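TPR repeat-containing protein (Cytophaga hutchinsonii, PDB 3U4T) is of unknown function, but its helical repeats of the tetratricopeptide (TPR) type suggest that it probably binds other proteins or peptides. Local coordinates at residues A151-K156 against Y179-R184; K204-C209 against E222-I227. The protein carries 1 engineered substitution. All blocks are in the same frame, centred on the assembly; numbering follows the deposited sequence.

Interaction 1 (A151-K156 against Y179-R184)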
loop_
_atom_site.group_PDB
_atom_site.type_symbol
_atom_site.label_atom_id
_atom_site.label_comp_id
_atom_site.label_asym_id
_atom_site.label_seq_id
_atom_site.Cartn_x
_atom_site.Cartn_y
_atom_site.Cartn_z
ATOM N N ALA A 151 -10.745 -0.040 1.710
ATOM C CA ALA A 151 -11.532 -1.270 1.695
ATOM C C ALA A 151 -12.989 -0.912 1.943
ATOM O O ALA A 151 -13.869 -1.390 1.238
ATOM C CB ALA A 151 -11.040 -2.243 2.750
ATOM N N TYR A 152 -13.236 -0.065 2.943
ATOM C CA TYR A 152 -14.595 0.377 3.259
ATOM C C TYR A 152 -15.238 1.057 2.045
ATOM O O TYR A 152 -16.362 0.744 1.667
ATOM C CB TYR A 152 -14.582 1.363 4.435
ATOM C CG TYR A 152 -14.348 0.752 5.796
ATOM C CD1 TYR A 152 -14.979 -0.438 6.168
ATOM C CD2 TYR A 152 -13.549 1.394 6.740
ATOM C CE1 TYR A 152 -14.823 -0.970 7.444
ATOM C CE2 TYR A 152 -13.387 0.870 8.026
ATOM C CZ TYR A 152 -14.026 -0.310 8.370
ATOM O OH TYR A 152 -13.864 -0.828 9.635
ATOM N N TYR A 153 -14.508 1.987 1.440
ATOM C CA TYR A 153 -14.992 2.730 0.282
ATOM C C TYR A 153 -15.484 1.825 -0.832
ATOM O O TYR A 153 -16.594 1.981 -1.334
ATOM C CB TYR A 153 -13.877 3.621 -0.275
ATOM C CG TYR A 153 -14.244 4.367 -1.542
ATOM C CD1 TYR A 153 -14.872 5.614 -1.486
ATOM C CD2 TYR A 153 -13.936 3.842 -2.795
ATOM C CE1 TYR A 153 -15.174 6.329 -2.649
ATOM C CE2 TYR A 153 -14.237 4.541 -3.970
ATOM C CZ TYR A 153 -14.855 5.788 -3.889
ATOM O OH TYR A 153 -15.152 6.491 -5.041
ATOM N N TYR A 154 -14.638 0.886 -1.236
ATOM C CA TYR A 154 -15.006 -0.007 -2.310
ATOM C C TYR A 154 -16.059 -0.990 -1.853
ATOM O O TYR A 154 -16.680 -1.662 -2.673
ATOM C CB TYR A 154 -13.759 -0.699 -2.860
ATOM C CG TYR A 154 -12.922 0.236 -3.685
ATOM C CD1 TYR A 154 -13.427 0.810 -4.847
ATOM C CD2 TYR A 154 -11.623 0.557 -3.306
ATOM C CE1 TYR A 154 -12.651 1.685 -5.614
ATOM C CE2 TYR A 154 -10.842 1.425 -4.067
ATOM C CZ TYR A 154 -11.358 1.985 -5.215
ATOM O OH TYR A 154 -10.570 2.843 -5.964
ATOM N N ASN A 155 -16.275 -1.065 -0.543
ATOM C CA ASN A 155 -17.315 -1.947 -0.015
ATOM C C ASN A 155 -18.565 -1.100 0.173
ATOM O O ASN A 155 -19.555 -1.517 0.790
ATOM C CB ASN A 155 -16.909 -2.575 1.316
ATOM C CG ASN A 155 -17.755 -3.791 1.657
ATOM O OD1 ASN A 155 -17.998 -4.646 0.801
ATOM N ND2 ASN A 155 -18.197 -3.883 2.907
ATOM N N LYS A 156 -18.492 0.106 -0.377
ATOM C CA LYS A 156 -19.579 1.062 -0.349
ATOM C C LYS A 156 -19.994 1.523 1.042
ATOM O O LYS A 156 -21.121 1.961 1.237
ATOM C CB LYS A 156 -20.786 0.493 -1.104
ATOM C CG LYS A 156 -20.520 0.194 -2.578
ATOM C CD LYS A 156 -21.761 -0.363 -3.263
ATOM C CE LYS A 156 -21.505 -0.704 -4.733
ATOM N NZ LYS A 156 -20.528 -1.821 -4.919
ATOM N N TYR A 179 -7.050 14.160 2.272
ATOM C CA TYR A 179 -8.095 15.035 1.765
ATOM C C TYR A 179 -8.691 14.426 0.498
ATOM O O TYR A 179 -9.914 14.445 0.302
ATOM C CB TYR A 179 -7.534 16.428 1.480
ATOM C CG TYR A 179 -7.143 17.197 2.732
ATOM C CD1 TYR A 179 -8.097 17.547 3.693
ATOM C CD2 TYR A 179 -5.820 17.568 2.952
ATOM C CE1 TYR A 179 -7.737 18.250 4.841
ATOM C CE2 TYR A 179 -5.445 18.268 4.094
ATOM C CZ TYR A 179 -6.406 18.607 5.036
ATOM O OH TYR A 179 -6.012 19.297 6.159
ATOM N N LEU A 180 -7.827 13.870 -0.349
ATOM C CA LEU A 180 -8.272 13.228 -1.589
ATOM C C LEU A 180 -9.340 12.180 -1.300
ATOM O O LEU A 180 -10.419 12.191 -1.907
ATOM C CB LEU A 180 -7.096 12.547 -2.293
ATOM C CG LEU A 180 -7.460 11.835 -3.600
ATOM C CD1 LEU A 180 -7.775 12.857 -4.680
ATOM C CD2 LEU A 180 -6.295 10.954 -4.042
ATOM N N TRP A 181 -9.037 11.281 -0.360
ATOM C CA TRP A 181 -9.965 10.202 -0.010
ATOM C C TRP A 181 -11.181 10.642 0.778
ATOM O O TRP A 181 -12.253 10.066 0.620
ATOM C CB TRP A 181 -9.230 9.050 0.690
ATOM C CG TRP A 181 -8.496 8.209 -0.324
ATOM C CD1 TRP A 181 -7.181 8.312 -0.684
ATOM C CD2 TRP A 181 -9.079 7.248 -1.216
ATOM N NE1 TRP A 181 -6.910 7.485 -1.749
ATOM C CE2 TRP A 181 -8.057 6.821 -2.095
ATOM C CE3 TRP A 181 -10.369 6.717 -1.362
ATOM C CZ2 TRP A 181 -8.286 5.880 -3.105
ATOM C CZ3 TRP A 181 -10.596 5.790 -2.360
ATOM C CH2 TRP A 181 -9.556 5.382 -3.224
ATOM N N ARG A 182 -11.026 11.657 1.622
ATOM C CA ARG A 182 -12.175 12.181 2.351
ATOM C C ARG A 182 -13.088 12.753 1.274
ATOM O O ARG A 182 -14.310 12.601 1.313
ATOM C CB ARG A 182 -11.781 13.314 3.286
ATOM C CG ARG A 182 -11.056 12.884 4.531
ATOM C CD ARG A 182 -11.450 13.820 5.668
ATOM N NE ARG A 182 -12.869 13.690 5.995
ATOM C CZ ARG A 182 -13.514 14.465 6.864
ATOM N NH1 ARG A 182 -12.867 15.439 7.493
ATOM N NH2 ARG A 182 -14.798 14.254 7.117
ATOM N N ALA A 183 -12.470 13.408 0.301
ATOM C CA ALA A 183 -13.219 14.000 -0.795
ATOM C C ALA A 183 -14.012 12.902 -1.495
ATOM O O ALA A 183 -15.226 12.999 -1.644
ATOM C CB ALA A 183 -12.263 14.673 -1.773
ATOM N N ARG A 184 -13.315 11.849 -1.911
ATOM C CA ARG A 184 -13.944 10.733 -2.595
ATOM C C ARG A 184 -15.012 10.054 -1.745
ATOM O O ARG A 184 -16.074 9.690 -2.242
ATOM C CB ARG A 184 -12.880 9.728 -3.007
ATOM C CG ARG A 184 -11.985 10.257 -4.104
ATOM C CD ARG A 184 -10.900 9.273 -4.456
ATOM N NE ARG A 184 -10.167 9.629 -5.667
ATOM C CZ ARG A 184 -9.108 8.958 -6.095
ATOM N NH1 ARG A 184 -8.679 7.919 -5.402
ATOM N NH2 ARG A 184 -8.489 9.314 -7.208
HETATM O O HOH W 1 -16.734 8.953 -5.069
#
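Tyr153 takes the edge of Trp181 on one face of its ring, an edge-to-face pair with planes at 84°. This pair joins the end of TPR helix 142-154 to helix 176-189 of the same helical array. With CG anti to the backbone N (chi1 176°), the phenol reaches straight out to the neighbouring helix. The tight part lies at the indole rim: Trp181 CZ3 presses on Tyr153 CD2 at 3.9 Å, while Tyr146, further back on helix 142-154, and Phe165 of helix 158-171 also meet the indole. Tyr154 adds a lighter touch, its OH 3.9 Å from Trp181 CH2, and it is itself exposed. Beyond it, Lys156 ends the helix in a Schellman motif. The far end of the Tyr153 ring is the watery side: CE1 still comes to 3.5 Å from Arg184 O, at the ring's edge, but the phenol OH reaches that oxygen through a water rather than directly. An alanine at Tyr153 is likely to leave the edge of Trp181 facing a gap and the water beside Arg184 without its second anchor. That water sits 2.9 Å from Tyr153 OH and donates a hydrogen bond to Arg184 O.

Interaction 2 (K204-C209 against E222-I227); sequences KLIEVC and EANEYI
Leu205, its CG anti to the backbone N (chi1 -177°), and Ile206, its CG1 anti to the carbonyl carbon (chi1 -67°), send their branches to one small target, the methyl of Ala223. Leu205 delivers CD2, which stops 3.8 Å from Ala223 CB. Ile206 comes closer: its CG1 is 3.5 Å from Ala223 CB, tighter than an ordinary carbon contact, and the extended end of the chain carries CD1 past the methyl toward Asn224. There the CD1 methyl comes over the flat of the amide, 3.7 Å from Asn224 OD1 and 3.9 Å from Asn224 ND2. The amide is buried yet well supplied with partners, for ND2 bonds back to Leu220 O one turn earlier and OD1 accepts from Asn246 ND2, so its rotation is fixed while the isoleucine rests on it. The two helices, 199-209 and 217-233, form an antiparallel pair of the kind TPR-like arrays are built from, their segment axes 9.8 Å apart and running at 143° to each other. The backbones come nearest at Ile206 and Ala223, whose CA atoms are 6.7 Å apart, a spacing that suits the small alanine. Tyr202, a turn earlier on helix 199-209, extends the interface by touching Ala223 and meeting the ring of Tyr226. On the side of helix 199-209 turned from this seam, Lys204 NZ and Glu207 OE1 make a salt bridge at 3.4 Å, though the glutamate is poorly ordered.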
loop_
_atom_site.group_PDB
_atom_site.type_symbol
_atom_site.label_atom_id
_atom_site.label_comp_id
_atom_site.label_asym_id
_atom_site.label_seq_id
_atom_site.Cartn_x
_atom_site.Cartn_y
_atom_site.Cartn_z
ATOM N N LYS A 204 -9.402 21.814 -0.045
ATOM C CA LYS A 204 -8.222 21.684 0.802
ATOM C C LYS A 204 -7.128 20.917 0.059
ATOM O O LYS A 204 -5.939 21.186 0.234
ATOM C CB LYS A 204 -8.576 20.969 2.104
ATOM C CG LYS A 204 -8.738 21.904 3.302
ATOM C CD LYS A 204 -7.386 22.444 3.774
ATOM C CE LYS A 204 -7.513 23.245 5.073
ATOM N NZ LYS A 204 -6.200 23.396 5.780
ATOM N N LEU A 205 -7.538 19.965 -0.776
ATOM C CA LEU A 205 -6.597 19.171 -1.557
ATOM C C LEU A 205 -5.792 20.089 -2.466
ATOM O O LEU A 205 -4.581 19.941 -2.611
ATOM C CB LEU A 205 -7.337 18.170 -2.426
ATOM C CG LEU A 205 -6.343 17.289 -3.170
ATOM C CD1 LEU A 205 -5.787 16.263 -2.202
ATOM C CD2 LEU A 205 -7.020 16.584 -4.310
ATOM N N ILE A 206 -6.483 21.028 -3.099
ATOM C CA ILE A 206 -5.830 21.989 -3.979
ATOM C C ILE A 206 -4.994 22.923 -3.101
ATOM O O ILE A 206 -3.939 23.398 -3.516
ATOM C CB ILE A 206 -6.866 22.829 -4.770
ATOM C CG1 ILE A 206 -7.616 21.945 -5.760
ATOM C CG2 ILE A 206 -6.174 23.970 -5.494
ATOM C CD1 ILE A 206 -8.768 22.667 -6.473
ATOM N N GLU A 207 -5.476 23.186 -1.886
ATOM C CA GLU A 207 -4.757 24.061 -0.965
ATOM C C GLU A 207 -3.359 23.502 -0.751
ATOM O O GLU A 207 -2.362 24.152 -1.064
ATOM C CB GLU A 207 -5.487 24.166 0.384
ATOM C CG GLU A 207 -6.159 25.517 0.637
ATOM C CD GLU A 207 -7.002 25.531 1.904
ATOM O OE1 GLU A 207 -6.448 25.251 2.985
ATOM O OE2 GLU A 207 -8.216 25.825 1.822
ATOM N N VAL A 208 -3.290 22.279 -0.240
ATOM C CA VAL A 208 -2.002 21.653 0.017
ATOM C C VAL A 208 -1.299 21.147 -1.245
ATOM O O VAL A 208 -0.110 20.842 -1.215
ATOM C CB VAL A 208 -2.149 20.483 1.014
ATOM C CG1 VAL A 208 -2.925 20.940 2.249
ATOM C CG2 VAL A 208 -2.841 19.312 0.340
ATOM N N CYS A 209 -2.020 21.069 -2.359
ATOM C CA CYS A 209 -1.415 20.581 -3.606
ATOM C C CYS A 209 -1.044 21.594 -4.677
ATOM O O CYS A 209 -0.082 21.406 -5.409
ATOM C CB CYS A 209 -2.308 19.517 -4.252
ATOM S SG CYS A 209 -2.285 17.907 -3.463
ATOM N N GLU A 222 -8.371 16.210 -10.712
ATOM C CA GLU A 222 -9.591 15.618 -10.160
ATOM C C GLU A 222 -10.311 16.636 -9.280
ATOM O O GLU A 222 -11.530 16.786 -9.343
ATOM C CB GLU A 222 -9.256 14.375 -9.327
ATOM C CG GLU A 222 -10.451 13.730 -8.607
ATOM C CD GLU A 222 -10.038 12.484 -7.838
ATOM O OE1 GLU A 222 -10.705 12.099 -6.848
ATOM O OE2 GLU A 222 -9.025 11.882 -8.243
ATOM N N ALA A 223 -9.540 17.331 -8.452
ATOM C CA ALA A 223 -10.095 18.328 -7.555
ATOM C C ALA A 223 -10.750 19.448 -8.360
ATOM O O ALA A 223 -11.884 19.832 -8.095
ATOM C CB ALA A 223 -8.999 18.882 -6.668
ATOM N N ASN A 224 -10.048 19.963 -9.359
ATOM C CA ASN A 224 -10.603 21.039 -10.166
ATOM C C ASN A 224 -11.805 20.609 -10.990
ATOM O O ASN A 224 -12.733 21.398 -11.199
ATOM C CB ASN A 224 -9.525 21.634 -11.075
ATOM C CG ASN A 224 -8.635 22.626 -10.349
ATOM O OD1 ASN A 224 -9.047 23.742 -10.042
ATOM N ND2 ASN A 224 -7.412 22.220 -10.064
ATOM N N GLU A 225 -11.789 19.363 -11.459
ATOM C CA GLU A 225 -12.891 18.847 -12.252
ATOM C C GLU A 225 -14.149 18.843 -11.406
ATOM O O GLU A 225 -15.197 19.282 -11.856
ATOM C CB GLU A 225 -12.590 17.436 -12.759
ATOM C CG GLU A 225 -11.739 17.387 -14.022
ATOM C CD GLU A 225 -11.745 16.011 -14.677
ATOM O OE1 GLU A 225 -12.644 15.207 -14.358
ATOM O OE2 GLU A 225 -10.868 15.731 -15.519
ATOM N N TYR A 226 -14.050 18.350 -10.181
ATOM C CA TYR A 226 -15.209 18.327 -9.299
ATOM C C TYR A 226 -15.723 19.760 -9.134
ATOM O O TYR A 226 -16.897 20.043 -9.355
ATOM C CB TYR A 226 -14.825 17.764 -7.929
ATOM C CG TYR A 226 -15.928 17.905 -6.898
ATOM C CD1 TYR A 226 -16.969 16.977 -6.829
ATOM C CD2 TYR A 226 -15.973 19.004 -6.037
ATOM C CE1 TYR A 226 -18.014 17.134 -5.939
ATOM C CE2 TYR A 226 -17.024 19.169 -5.150
ATOM C CZ TYR A 226 -18.036 18.235 -5.103
ATOM O OH TYR A 226 -19.070 18.397 -4.210
ATOM N N ILE A 227 -14.827 20.662 -8.752
ATOM C CA ILE A 227 -15.204 22.048 -8.556
ATOM C C ILE A 227 -15.887 22.614 -9.797
ATOM O O ILE A 227 -16.978 23.184 -9.703
ATOM C CB ILE A 227 -13.974 22.909 -8.197
ATOM C CG1 ILE A 227 -13.296 22.344 -6.950
ATOM C CG2 ILE A 227 -14.401 24.348 -7.919
ATOM C CD1 ILE A 227 -14.171 22.373 -5.726
#

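In the fold
Going along the chain from the N terminus, interaction 1 comes first: it closes a 22-residue, mostly helical excursion through helix 158-171, bringing helix 176-189 back against helix 142-154. Interaction 2 then closes a shorter, 12-residue connection between helices 199-209 and 217-233. The two loops follow in series, neither nested nor crossed, with centres about 16 Å apart. Helix 176-189 links them, packing Tyr179 on Lys204 and Leu180 on Leu205. A salt bridge adds a polar tie, Arg184 NE to Glu222 OE1 at 2.8 Å, so helix 217-233 is joined directly to helix 176-189 as well as to helix 199-209.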